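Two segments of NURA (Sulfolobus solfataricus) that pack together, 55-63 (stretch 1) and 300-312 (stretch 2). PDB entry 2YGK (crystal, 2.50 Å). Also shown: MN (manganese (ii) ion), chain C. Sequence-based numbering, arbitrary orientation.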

# COMPACT_ATOMS: atom_id res chain seq x y z
N VAL A 55 -18.82 23.66 4.28
CA VAL A 55 -17.37 23.70 4.38
C VAL A 55 -16.92 22.27 4.16
O VAL A 55 -17.27 21.37 4.92
CB VAL A 55 -16.87 24.20 5.77
CG1 VAL A 55 -15.33 24.08 5.88
CG2 VAL A 55 -17.31 25.62 6.03
N ALA A 56 -16.11 22.04 3.13
CA ALA A 56 -15.55 20.72 2.86
C ALA A 56 -14.06 20.67 3.23
O ALA A 56 -13.34 21.62 3.04
CB ALA A 56 -15.72 20.37 1.41
N ILE A 57 -13.62 19.53 3.75
CA ILE A 57 -12.26 19.32 4.08
C ILE A 57 -11.82 18.03 3.44
O ILE A 57 -12.52 17.01 3.60
CB ILE A 57 -12.03 19.20 5.61
CG1 ILE A 57 -12.35 20.53 6.34
CG2 ILE A 57 -10.55 18.82 5.92
CD1 ILE A 57 -13.67 20.51 7.11
N ASP A 58 -10.68 18.09 2.73
CA ASP A 58 -9.96 16.89 2.33
C ASP A 58 -8.46 17.03 2.50
O ASP A 58 -7.94 18.17 2.70
CB ASP A 58 -10.25 16.54 0.87
CG ASP A 58 -10.13 15.04 0.60
OD1 ASP A 58 -9.50 14.32 1.37
OD2 ASP A 58 -10.75 14.56 -0.35
N GLY A 59 -7.75 15.91 2.33
CA GLY A 59 -6.31 15.91 2.51
C GLY A 59 -5.55 15.06 1.52
O GLY A 59 -6.13 14.17 0.87
N GLY A 60 -4.25 15.36 1.42
CA GLY A 60 -3.35 14.70 0.48
C GLY A 60 -2.03 14.48 1.16
O GLY A 60 -1.68 15.24 2.07
N SER A 61 -1.29 13.47 0.71
CA SER A 61 -0.05 13.09 1.34
C SER A 61 0.76 12.12 0.48
O SER A 61 0.22 11.48 -0.39
CB SER A 61 -0.30 12.34 2.65
OG SER A 61 -0.54 10.98 2.33
N PHE A 62 2.05 12.02 0.78
CA PHE A 62 2.88 11.02 0.16
C PHE A 62 4.18 10.94 0.94
O PHE A 62 4.54 11.87 1.66
CB PHE A 62 3.14 11.34 -1.32
CG PHE A 62 4.34 12.18 -1.56
CD1 PHE A 62 4.27 13.57 -1.41
CD2 PHE A 62 5.57 11.59 -1.92
CE1 PHE A 62 5.41 14.37 -1.62
CE2 PHE A 62 6.72 12.37 -2.11
CZ PHE A 62 6.64 13.77 -1.95
N GLY A 63 4.86 9.82 0.77
CA GLY A 63 6.17 9.62 1.36
C GLY A 63 6.98 8.72 0.48
O GLY A 63 6.49 7.69 0.05
N PHE A 300 -19.29 19.44 -5.13
CA PHE A 300 -18.14 20.11 -5.68
C PHE A 300 -17.15 20.58 -4.63
O PHE A 300 -15.96 20.46 -4.84
CB PHE A 300 -18.51 21.27 -6.61
CG PHE A 300 -17.31 21.80 -7.35
CD1 PHE A 300 -16.63 21.00 -8.23
CD2 PHE A 300 -16.80 23.05 -7.07
CE1 PHE A 300 -15.51 21.45 -8.87
CE2 PHE A 300 -15.69 23.53 -7.73
CZ PHE A 300 -15.04 22.72 -8.62
N PRO A 301 -17.63 21.13 -3.50
CA PRO A 301 -16.70 21.55 -2.46
C PRO A 301 -15.66 20.48 -2.08
O PRO A 301 -14.49 20.79 -1.89
CB PRO A 301 -17.64 21.84 -1.30
CG PRO A 301 -18.78 22.50 -1.97
CD PRO A 301 -18.98 21.64 -3.20
N LEU A 302 -16.09 19.23 -1.97
CA LEU A 302 -15.15 18.17 -1.73
C LEU A 302 -14.25 17.94 -2.93
O LEU A 302 -13.03 17.91 -2.81
CB LEU A 302 -15.89 16.89 -1.41
CG LEU A 302 -16.27 16.78 0.05
CD1 LEU A 302 -17.00 15.48 0.30
CD2 LEU A 302 -15.02 16.85 0.90
N LEU A 303 -14.83 17.74 -4.11
CA LEU A 303 -13.99 17.51 -5.28
C LEU A 303 -12.88 18.55 -5.39
O LEU A 303 -11.78 18.23 -5.79
CB LEU A 303 -14.83 17.48 -6.56
CG LEU A 303 -14.04 17.24 -7.85
CD1 LEU A 303 -13.18 15.99 -7.75
CD2 LEU A 303 -14.96 17.17 -9.11
N LYS A 304 -13.19 19.78 -5.03
CA LYS A 304 -12.25 20.87 -5.15
C LYS A 304 -11.21 20.73 -4.09
O LYS A 304 -10.02 20.83 -4.38
CB LYS A 304 -12.92 22.24 -4.99
CG LYS A 304 -11.93 23.40 -5.16
CD LYS A 304 -12.51 24.72 -4.58
CE LYS A 304 -11.43 25.84 -4.50
NZ LYS A 304 -10.47 25.89 -5.62
N ALA A 305 -11.65 20.51 -2.87
CA ALA A 305 -10.72 20.32 -1.78
C ALA A 305 -9.75 19.21 -2.16
O ALA A 305 -8.53 19.35 -2.01
CB ALA A 305 -11.45 19.96 -0.51
N HIS A 306 -10.29 18.13 -2.71
CA HIS A 306 -9.49 16.96 -3.01
C HIS A 306 -8.52 17.32 -4.11
O HIS A 306 -7.35 16.95 -4.07
CB HIS A 306 -10.39 15.82 -3.43
CG HIS A 306 -9.67 14.58 -3.84
ND1 HIS A 306 -8.85 13.88 -2.98
CD2 HIS A 306 -9.66 13.89 -5.00
CE1 HIS A 306 -8.36 12.81 -3.59
NE2 HIS A 306 -8.85 12.79 -4.82
N MSE A 307 -8.98 18.06 -5.11
CA MSE A 307 -8.09 18.29 -6.24
C MSE A 307 -6.91 19.18 -5.83
O MSE A 307 -5.79 19.05 -6.33
CB MSE A 307 -8.86 18.91 -7.39
CG MSE A 307 -9.71 17.93 -8.14
SE MSE A 307 -10.83 18.90 -9.40
CE MSE A 307 -9.40 19.49 -10.61
N ASP A 308 -7.15 20.08 -4.91
CA ASP A 308 -6.11 21.02 -4.56
C ASP A 308 -5.01 20.39 -3.74
O ASP A 308 -3.86 20.72 -3.92
CB ASP A 308 -6.72 22.19 -3.82
CG ASP A 308 -7.52 23.06 -4.72
OD1 ASP A 308 -7.30 22.97 -5.93
OD2 ASP A 308 -8.35 23.85 -4.23
N VAL A 309 -5.37 19.48 -2.83
CA VAL A 309 -4.37 18.91 -1.95
C VAL A 309 -3.59 17.76 -2.59
O VAL A 309 -2.56 17.37 -2.06
CB VAL A 309 -4.99 18.41 -0.61
CG1 VAL A 309 -5.47 19.58 0.16
CG2 VAL A 309 -6.09 17.39 -0.83
N ARG A 310 -4.10 17.22 -3.69
CA ARG A 310 -3.49 16.04 -4.32
C ARG A 310 -2.03 16.31 -4.67
O ARG A 310 -1.68 17.40 -5.11
CB ARG A 310 -4.23 15.65 -5.60
CG ARG A 310 -4.19 14.15 -5.92
CD ARG A 310 -5.03 13.84 -7.17
NE ARG A 310 -4.34 14.35 -8.34
CZ ARG A 310 -3.30 13.75 -8.93
NH1 ARG A 310 -2.85 12.58 -8.48
NH2 ARG A 310 -2.72 14.33 -9.99
N PHE A 311 -1.19 15.31 -4.47
CA PHE A 311 0.19 15.44 -4.89
C PHE A 311 0.32 14.76 -6.23
O PHE A 311 0.37 13.54 -6.32
CB PHE A 311 1.15 14.87 -3.84
CG PHE A 311 1.28 15.73 -2.60
CD1 PHE A 311 2.18 16.78 -2.58
CD2 PHE A 311 0.48 15.53 -1.51
CE1 PHE A 311 2.28 17.60 -1.47
CE2 PHE A 311 0.59 16.34 -0.42
CZ PHE A 311 1.50 17.38 -0.40
N SER A 312 0.34 15.57 -7.29
CA SER A 312 0.70 15.08 -8.63
C SER A 312 2.08 14.39 -8.61
O SER A 312 2.96 14.72 -7.79
CB SER A 312 0.73 16.24 -9.65
OG SER A 312 1.84 17.10 -9.41
MN MN C . -9.05 11.96 1.48

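Residues 55-63 form part of a longer strand, and residues 300-309 form a helix that packs alongside it. The two run in nearly the same direction, with 25° between their axes, and approach to 6.9 Å. The CA atoms of Ala56 and Leu302 are 5.3 Å apart, those of Asp58 and His306 5.4 Å, and those of Gly60 and Val309 5.0 Å. Two residues of strand thus keep pace with three or four of helix, so alternate strand residues meet successive turns. No clear hydrogen bond joins the stretches; the closest contacts are largely van der Waals, between side chains and between side chain and backbone.

Ala56 points toward the helix. Its CB lies 3.6 Å from Pro301 CB and 3.6 Å from Leu302 CD2. The helix backbone is close here: Ala56 CB is 3.5 Å from Pro301 C. One turn on, Ala305 CB packs 3.9 Å from Asp58 CB.

Asp58 also points toward the helix. Its OD1 binds the manganese ion at 2.4 Å and accepts a hydrogen bond from Gly59 N at 2.6 Å. Its OD2 lies 3.3 Å from His306 ND1. Asp58 thus holds the metal through OD1, while its CB packs against Ala305.

Val309 sits against the glycine pair. Its CG2 is 3.4 Å from Gly59 C and 3.5 Å from Gly60 N. A CB on Gly60 would point toward the helix and fall 2.3 Å from Val309 O, a clash. The absence of a side chain permits this close fit.

Arg310 leaves helical geometry, and Phe311 follows, pointing back toward the strand. Gly60 O and Ser61 N lie at the edge of its ring, at 3.5 Å from Phe311 CE2 and CD2 respectively. Phe62 CD1 lies over one face, 3.9 Å from Phe311 CG. The two ring planes are oblique, at 54°.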